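Binary enterotoxin of Clostridium perfringens component a (Clostridium perfringens, PDB 5WTZ) is an actin-specific ADP-ribosylating enterotoxin component that binds NAD+ and probably transfers its ADP-ribose moiety to actin. Local coordinates at residues N241-I246 against N281-L286. Numbering follows the deposited sequence.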
ATOM      1  N   ASN A 241     -14.055  29.542 -16.112  1.00 28.06           N
ATOM      2  CA  ASN A 241     -14.686  29.384 -14.795  1.00 26.91           C
ATOM      3  C   ASN A 241     -14.267  28.101 -14.063  1.00 28.06           C
ATOM      4  O   ASN A 241     -14.162  28.085 -12.834  1.00 26.77           O
ATOM      5  CB  ASN A 241     -16.212  29.424 -14.916  1.00 26.72           C
ATOM      6  CG  ASN A 241     -16.759  30.843 -15.006  1.00 37.12           C
ATOM      7  OD1 ASN A 241     -16.055  31.766 -15.408  1.00 34.61           O
ATOM      8  ND2 ASN A 241     -18.021  31.018 -14.629  1.00 41.77           N
ATOM      9  N   GLU A 242     -14.032  27.024 -14.796  1.00 28.95           N
ATOM     10  CA  GLU A 242     -13.529  25.807 -14.169  1.00 26.55           C
ATOM     11  C   GLU A 242     -12.137  26.059 -13.607  1.00 26.56           C
ATOM     12  O   GLU A 242     -11.842  25.712 -12.461  1.00 22.84           O
ATOM     13  CB  GLU A 242     -13.509  24.658 -15.166  1.00 21.49           C
ATOM     14  CG  GLU A 242     -14.905  24.143 -15.477  1.00 25.89           C
ATOM     15  CD  GLU A 242     -14.958  23.152 -16.637  1.00 29.29           C
ATOM     16  OE1 GLU A 242     -13.985  23.041 -17.416  1.00 22.80           O
ATOM     17  OE2 GLU A 242     -16.004  22.489 -16.770  1.00 28.86           O
ATOM     18  N   LEU A 243     -11.289  26.684 -14.415  1.00 24.16           N
ATOM     19  CA  LEU A 243      -9.938  26.997 -13.987  1.00 22.97           C
ATOM     20  C   LEU A 243      -9.966  27.909 -12.769  1.00 23.05           C
ATOM     21  O   LEU A 243      -9.222  27.700 -11.812  1.00 24.79           O
ATOM     22  CB  LEU A 243      -9.164  27.645 -15.123  1.00 25.18           C
ATOM     23  CG  LEU A 243      -7.724  28.046 -14.830  1.00 30.26           C
ATOM     24  CD1 LEU A 243      -6.906  26.838 -14.441  1.00 25.01           C
ATOM     25  CD2 LEU A 243      -7.138  28.725 -16.050  1.00 34.45           C
ATOM     26  N   ARG A 244     -10.838  28.909 -12.804  1.00 28.07           N
ATOM     27  CA  ARG A 244     -10.951  29.868 -11.711  1.00 27.67           C
ATOM     28  C   ARG A 244     -11.345  29.170 -10.413  1.00 26.00           C
ATOM     29  O   ARG A 244     -10.726  29.378  -9.372  1.00 23.91           O
ATOM     30  CB  ARG A 244     -11.971  30.953 -12.044  1.00 26.22           C
ATOM     31  CG  ARG A 244     -12.130  32.009 -10.953  1.00 26.07           C
ATOM     32  CD  ARG A 244     -13.418  32.778 -11.159  1.00 36.13           C
ATOM     33  NE  ARG A 244     -14.575  31.910 -10.935  1.00 36.81           N
ATOM     34  CZ  ARG A 244     -15.772  32.101 -11.475  1.00 34.35           C
ATOM     35  NH1 ARG A 244     -15.981  33.129 -12.289  1.00 31.79           N
ATOM     36  NH2 ARG A 244     -16.759  31.254 -11.204  1.00 33.35           N
ATOM     37  N   ASP A 245     -12.373  28.329 -10.480  1.00 23.33           N
ATOM     38  CA  ASP A 245     -12.889  27.708  -9.267  1.00 25.85           C
ATOM     39  C   ASP A 245     -12.017  26.562  -8.736  1.00 23.59           C
ATOM     40  O   ASP A 245     -11.994  26.329  -7.534  1.00 20.61           O
ATOM     41  CB  ASP A 245     -14.328  27.244  -9.507  1.00 28.37           C
ATOM     42  CG  ASP A 245     -15.282  28.420  -9.619  1.00 36.70           C
ATOM     43  OD1 ASP A 245     -14.825  29.539  -9.328  1.00 27.85           O
ATOM     44  OD2 ASP A 245     -16.466  28.250  -9.981  1.00 30.14           O
ATOM     45  N   ILE A 246     -11.293  25.865  -9.616  1.00 21.60           N
ATOM     46  CA  ILE A 246     -10.261  24.913  -9.191  1.00 22.99           C
ATOM     47  C   ILE A 246      -9.159  25.653  -8.439  1.00 22.81           C
ATOM     48  O   ILE A 246      -8.764  25.252  -7.351  1.00 20.10           O
ATOM     49  CB  ILE A 246      -9.648  24.155 -10.398  1.00 19.96           C
ATOM     50  CG1 ILE A 246     -10.606  23.067 -10.901  1.00 20.71           C
ATOM     51  CG2 ILE A 246      -8.311  23.526 -10.024  1.00 20.85           C
ATOM     52  CD1 ILE A 246     -10.682  21.835  -9.997  1.00 26.05           C
ATOM     53  N   ASN A 281     -18.666  23.886 -10.965  1.00 28.09           N
ATOM     54  CA  ASN A 281     -17.547  24.086 -11.879  1.00 19.32           C
ATOM     55  C   ASN A 281     -16.385  23.133 -11.590  1.00 25.19           C
ATOM     56  O   ASN A 281     -15.830  22.523 -12.512  1.00 21.17           O
ATOM     57  CB  ASN A 281     -17.094  25.558 -11.830  1.00 20.43           C
ATOM     58  CG  ASN A 281     -18.108  26.493 -12.462  1.00 30.97           C
ATOM     59  OD1 ASN A 281     -18.904  26.073 -13.301  1.00 28.41           O
ATOM     60  ND2 ASN A 281     -18.078  27.768 -12.078  1.00 24.40           N
ATOM     61  N   ILE A 282     -16.023  22.981 -10.318  1.00 25.24           N
ATOM     62  CA  ILE A 282     -14.981  22.031  -9.950  1.00 19.19           C
ATOM     63  C   ILE A 282     -15.394  20.605 -10.351  1.00 18.50           C
ATOM     64  O   ILE A 282     -14.603  19.880 -10.940  1.00 16.78           O
ATOM     65  CB  ILE A 282     -14.654  22.092  -8.424  1.00 15.14           C
ATOM     66  CG1 ILE A 282     -14.193  23.504  -8.038  1.00 19.60           C
ATOM     67  CG2 ILE A 282     -13.611  21.015  -8.035  1.00 15.43           C
ATOM     68  CD1 ILE A 282     -14.342  23.824  -6.560  1.00 19.63           C
ATOM     69  N   SER A 283     -16.632  20.206 -10.052  1.00 19.37           N
ATOM     70  CA  SER A 283     -17.055  18.824 -10.312  1.00 22.80           C
ATOM     71  C   SER A 283     -17.108  18.543 -11.821  1.00 18.97           C
ATOM     72  O   SER A 283     -16.663  17.484 -12.258  1.00 20.44           O
ATOM     73  CB  SER A 283     -18.420  18.539  -9.659  1.00 22.75           C
ATOM     74  OG  SER A 283     -18.866  17.205  -9.876  1.00 21.47           O
ATOM     75  N   SER A 284     -17.620  19.486 -12.610  1.00 19.47           N
ATOM     76  CA  SER A 284     -17.631  19.301 -14.070  1.00 20.38           C
ATOM     77  C   SER A 284     -16.184  19.202 -14.587  1.00 18.06           C
ATOM     78  O   SER A 284     -15.884  18.390 -15.455  1.00 20.53           O
ATOM     79  CB  SER A 284     -18.404  20.425 -14.787  1.00 21.90           C
ATOM     80  OG  SER A 284     -17.661  21.629 -14.813  1.00 32.10           O
ATOM     81  N   ALA A 285     -15.282  19.991 -14.021  1.00 19.04           N
ATOM     82  CA  ALA A 285     -13.874  19.918 -14.411  1.00 21.55           C
ATOM     83  C   ALA A 285     -13.282  18.530 -14.159  1.00 23.06           C
ATOM     84  O   ALA A 285     -12.530  17.985 -14.982  1.00 18.87           O
ATOM     85  CB  ALA A 285     -13.068  20.967 -13.658  1.00 21.75           C
ATOM     86  N   LEU A 286     -13.626  17.949 -13.016  1.00 19.20           N
ATOM     87  CA  LEU A 286     -13.019  16.692 -12.607  1.00 18.11           C
ATOM     88  C   LEU A 286     -13.564  15.489 -13.399  1.00 15.29           C
ATOM     89  O   LEU A 286     -13.047  14.385 -13.290  1.00 17.37           O
ATOM     90  CB  LEU A 286     -13.227  16.487 -11.106  1.00 15.61           C
ATOM     91  CG  LEU A 286     -12.551  17.530 -10.224  1.00 15.82           C
ATOM     92  CD1 LEU A 286     -12.865  17.352  -8.743  1.00 15.84           C
ATOM     93  CD2 LEU A 286     -11.039  17.504 -10.441  1.00 16.04           C
TER
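Asn281 enters helix 240-263 as a knob, its side chain set in a hole formed by Asn241, Glu242, Arg244 and Asp245, an example of a polar knob whose amide is tethered by a hydrogen bond. Its ND2 donates to Asp245 OD2 at 2.7 Å in a nearly straight bond (165°), reaching the oxygen on the anti side and 34° out of the carboxylate plane. The other oxygen, OD1, is gripped side-on by Arg244, whose NE (2.9 Å) and NH2 both reach it from the same face of the carboxylate; NH2 also forms a salt bridge with Glu277, earlier on helix 272-286. The Glu242 chain, extended beyond CG, passes Asn281 O with its CG and brings OE2 to 2.7 Å from Ser284 OG, a short hydroxyl-carboxylate contact, while OE1 meets Lys288 and the backbone N of Thr239. Apolar packing completes the contact: Ile246, one turn before the NAD-binding Leu250, touches Ile282 CG2 with its CD1 at 3.6 Å, and Ala285 CB abuts Glu242 CB. The axes of segments 241-246 and 281-286 approach to 8.5 Å, with a signed crossing angle of -110°. Beyond them, Leu386 packs on Ile246, Ile282 and Leu286, so that the helix pair rests against strand 384-387 within the second ADP-ribosyltransferase family region.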